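Local coordinates for hypothetical protein (Plasmodium falciparum, PDB 1ZSO) that is of unknown function but belongs to a eukaryotic CXXC-motif family of proteins thought to bind zinc, at residues L45-D56 / A67-E75. Sequence-based numbering, arbitrary orientation.
Sequences LTRDNIQFRKTD and ANFMIKWTE
Ile50 sets its CD1 methyl over the centre of the Phe69 ring, 3.7 Å from the centroid and 4° off the ring normal, a CH-pi contact that joins strands 46-52 and 69-71, each outermost in its sheet within this chain. Ile50 CG1 stands between its backbone N and carbonyl carbon (chi1 64°), sending CD1 over the ring centre, while CG2, anti to the carbonyl carbon, meets Phe69 CZ at 3.6 Å from the same side, near the rim. The side chain of Phe52 runs across that of Phe69 at about a right angle, its CD2 lying 3.9 Å from Phe69 CB, while its CD1 meets Asn68 CB obliquely at 3.7 Å, ring and amide planes only 17° apart.

Farther along, Leu45 CB meets Trp73 CE3 obliquely at 3.7 Å; Ile71 CG2 sits over one face of that indole, offset toward its rim, and Trp73 NE1 bonds to Gly111 O.

At the polar end, Asn68 ND2 donates to Asp56 O at 2.7 Å, the acceptor lying in the amide plane, and more weakly to Lys54 O, tying down the Arg53–Asp56 type I turn. OD1 of Asn68 accepts from Phe84 N, and one water donates to both Asn68 O and Asp56 OD2. Arg53 holds the Asp56 carboxylate by salt bridge and by its backbone N.

Apolar packing thus joins the sheets, whereas directional bonds fix one amide's rotation and anchor the turn.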
# COMPACT_ATOMS: atom_id res chain seq x y z
N LEU B 45 2.79 -16.01 8.05
CA LEU B 45 3.04 -14.56 7.98
C LEU B 45 1.79 -13.66 8.21
O LEU B 45 0.68 -13.95 7.79
CB LEU B 45 3.70 -14.21 6.65
CG LEU B 45 5.09 -14.83 6.44
CD1 LEU B 45 5.58 -14.56 5.03
CD2 LEU B 45 6.12 -14.31 7.48
N THR B 46 2.01 -12.57 8.92
CA THR B 46 0.96 -11.61 9.26
C THR B 46 1.49 -10.21 9.00
O THR B 46 2.69 -9.99 8.95
CB THR B 46 0.55 -11.73 10.73
OG1 THR B 46 1.69 -11.49 11.57
CG2 THR B 46 0.06 -13.08 11.04
N ARG B 47 0.58 -9.26 8.84
CA ARG B 47 0.94 -7.85 8.71
C ARG B 47 -0.11 -7.03 9.47
O ARG B 47 -1.30 -7.18 9.21
CB ARG B 47 0.99 -7.52 7.23
CG ARG B 47 1.48 -6.16 6.88
CD ARG B 47 3.02 -6.10 6.83
NE ARG B 47 3.43 -4.98 5.98
CZ ARG B 47 4.52 -4.25 6.16
NH1 ARG B 47 5.34 -4.49 7.19
NH2 ARG B 47 4.77 -3.25 5.31
N ASP B 48 0.31 -6.23 10.45
CA ASP B 48 -0.60 -5.41 11.23
C ASP B 48 -0.79 -4.04 10.62
O ASP B 48 0.14 -3.47 10.05
CB ASP B 48 -0.08 -5.16 12.65
CG ASP B 48 -0.10 -6.40 13.51
OD1 ASP B 48 -0.60 -7.45 13.03
OD2 ASP B 48 0.42 -6.33 14.66
N ASN B 49 -2.00 -3.51 10.76
CA ASN B 49 -2.25 -2.09 10.49
C ASN B 49 -1.93 -1.74 9.05
O ASN B 49 -1.18 -0.79 8.79
CB ASN B 49 -1.39 -1.23 11.42
CG ASN B 49 -1.76 0.28 11.35
OD1 ASN B 49 -2.93 0.66 11.41
ND2 ASN B 49 -0.73 1.13 11.24
N ILE B 50 -2.45 -2.53 8.11
CA ILE B 50 -2.34 -2.12 6.75
C ILE B 50 -3.40 -1.08 6.60
O ILE B 50 -4.43 -1.11 7.32
CB ILE B 50 -2.56 -3.25 5.73
CG1 ILE B 50 -3.99 -3.80 5.82
CG2 ILE B 50 -1.55 -4.32 5.93
CD1 ILE B 50 -4.41 -4.44 4.60
N GLN B 51 -3.15 -0.17 5.67
CA GLN B 51 -4.06 0.94 5.44
C GLN B 51 -4.35 1.13 3.94
O GLN B 51 -3.46 1.09 3.07
CB GLN B 51 -3.50 2.24 6.04
CG GLN B 51 -2.96 2.17 7.46
CD GLN B 51 -2.29 3.46 7.87
OE1 GLN B 51 -1.85 4.22 7.04
NE2 GLN B 51 -2.25 3.73 9.17
N PHE B 52 -5.59 1.37 3.62
CA PHE B 52 -5.89 1.64 2.20
C PHE B 52 -7.22 2.31 2.07
O PHE B 52 -8.02 2.24 2.98
CB PHE B 52 -5.82 0.36 1.33
CG PHE B 52 -6.94 -0.61 1.59
CD1 PHE B 52 -8.13 -0.52 0.89
CD2 PHE B 52 -6.78 -1.63 2.50
CE1 PHE B 52 -9.14 -1.38 1.13
CE2 PHE B 52 -7.79 -2.49 2.77
CZ PHE B 52 -8.96 -2.39 2.08
N ARG B 53 -7.45 2.94 0.92
CA ARG B 53 -8.76 3.50 0.51
C ARG B 53 -9.33 2.80 -0.71
O ARG B 53 -8.58 2.34 -1.55
CB ARG B 53 -8.62 4.98 0.16
CG ARG B 53 -8.35 5.87 1.37
CD ARG B 53 -7.27 6.87 1.06
NE ARG B 53 -6.06 6.16 0.58
CZ ARG B 53 -5.09 5.69 1.37
NH1 ARG B 53 -5.16 5.89 2.69
NH2 ARG B 53 -4.06 5.03 0.84
N LYS B 54 -10.66 2.81 -0.84
CA LYS B 54 -11.33 2.10 -1.94
C LYS B 54 -11.00 2.74 -3.32
O LYS B 54 -11.36 2.21 -4.35
CB LYS B 54 -12.87 2.09 -1.71
CG LYS B 54 -13.56 3.36 -2.23
CD LYS B 54 -14.77 3.73 -1.43
CE LYS B 54 -16.04 3.20 -2.02
NZ LYS B 54 -17.18 3.37 -1.02
N THR B 55 -10.35 3.90 -3.31
CA THR B 55 -10.04 4.62 -4.54
C THR B 55 -8.63 4.34 -4.98
O THR B 55 -8.25 4.73 -6.09
CB THR B 55 -10.15 6.16 -4.33
OG1 THR B 55 -9.36 6.51 -3.22
CG2 THR B 55 -11.61 6.62 -4.06
N ASP B 56 -7.84 3.68 -4.12
CA ASP B 56 -6.43 3.38 -4.44
C ASP B 56 -6.36 2.44 -5.65
O ASP B 56 -7.15 1.51 -5.76
CB ASP B 56 -5.69 2.76 -3.24
CG ASP B 56 -5.58 3.71 -2.06
OD1 ASP B 56 -5.91 4.89 -2.24
OD2 ASP B 56 -5.13 3.28 -0.96
N ALA B 67 -5.90 -3.49 -7.87
CA ALA B 67 -6.26 -3.72 -6.48
C ALA B 67 -6.11 -2.44 -5.66
O ALA B 67 -5.40 -1.51 -6.05
CB ALA B 67 -5.41 -4.82 -5.86
N ASN B 68 -6.80 -2.42 -4.53
CA ASN B 68 -6.75 -1.32 -3.57
C ASN B 68 -5.60 -1.53 -2.59
O ASN B 68 -5.02 -0.56 -2.07
CB ASN B 68 -8.04 -1.27 -2.72
CG ASN B 68 -9.23 -0.86 -3.50
OD1 ASN B 68 -10.33 -1.30 -3.18
ND2 ASN B 68 -9.06 -0.02 -4.51
N PHE B 69 -5.30 -2.81 -2.33
CA PHE B 69 -4.14 -3.23 -1.54
C PHE B 69 -3.49 -4.48 -2.11
O PHE B 69 -4.18 -5.42 -2.52
CB PHE B 69 -4.52 -3.51 -0.07
CG PHE B 69 -3.34 -3.85 0.80
CD1 PHE B 69 -2.55 -2.85 1.34
CD2 PHE B 69 -2.98 -5.17 1.03
CE1 PHE B 69 -1.40 -3.18 2.16
CE2 PHE B 69 -1.88 -5.48 1.82
CZ PHE B 69 -1.08 -4.46 2.38
N MSE B 70 -2.16 -4.49 -2.06
CA MSE B 70 -1.37 -5.64 -2.48
C MSE B 70 -0.16 -5.93 -1.57
O MSE B 70 0.41 -5.03 -0.95
CB MSE B 70 -0.79 -5.41 -3.87
CG MSE B 70 -1.68 -5.70 -5.04
SE MSE B 70 -0.43 -5.96 -6.62
CE MSE B 70 -0.13 -4.12 -7.05
N ILE B 71 0.25 -7.19 -1.55
CA ILE B 71 1.41 -7.59 -0.82
C ILE B 71 2.02 -8.81 -1.51
O ILE B 71 1.31 -9.67 -2.01
CB ILE B 71 1.09 -7.80 0.69
CG1 ILE B 71 2.34 -8.08 1.51
CG2 ILE B 71 0.06 -8.92 0.94
CD1 ILE B 71 2.05 -7.98 2.99
N LYS B 72 3.34 -8.82 -1.59
CA LYS B 72 4.09 -9.96 -2.04
C LYS B 72 4.71 -10.54 -0.75
O LYS B 72 5.70 -10.03 -0.20
CB LYS B 72 5.14 -9.53 -3.06
CG LYS B 72 6.05 -10.63 -3.57
CD LYS B 72 7.02 -10.03 -4.57
CE LYS B 72 7.57 -11.07 -5.55
NZ LYS B 72 8.62 -11.92 -4.92
N TRP B 73 4.03 -11.57 -0.24
CA TRP B 73 4.31 -12.17 1.06
C TRP B 73 5.72 -12.69 1.18
O TRP B 73 6.33 -12.57 2.25
CB TRP B 73 3.34 -13.31 1.34
CG TRP B 73 1.99 -12.87 1.75
CD1 TRP B 73 0.85 -12.99 1.05
CD2 TRP B 73 1.63 -12.26 2.99
NE1 TRP B 73 -0.20 -12.50 1.76
CE2 TRP B 73 0.26 -12.02 2.95
CE3 TRP B 73 2.37 -11.86 4.13
CZ2 TRP B 73 -0.42 -11.46 4.02
CZ3 TRP B 73 1.71 -11.28 5.14
CH2 TRP B 73 0.32 -11.11 5.11
N THR B 74 6.24 -13.27 0.10
CA THR B 74 7.59 -13.84 0.12
C THR B 74 8.41 -13.49 -1.15
O THR B 74 7.90 -12.92 -2.12
CB THR B 74 7.56 -15.42 0.32
OG1 THR B 74 7.23 -16.11 -0.90
CG2 THR B 74 6.56 -15.83 1.38
N GLU B 75 9.68 -13.88 -1.15
CA GLU B 75 10.52 -13.74 -2.34
C GLU B 75 10.00 -14.49 -3.59
O GLU B 75 10.56 -14.33 -4.66
CB GLU B 75 11.99 -14.15 -2.05
CG GLU B 75 12.24 -15.65 -1.75
CD GLU B 75 12.59 -15.94 -0.26
OE1 GLU B 75 11.70 -15.69 0.62
OE2 GLU B 75 13.75 -16.43 -0.00
O HOH W 1 -3.40 1.16 -1.11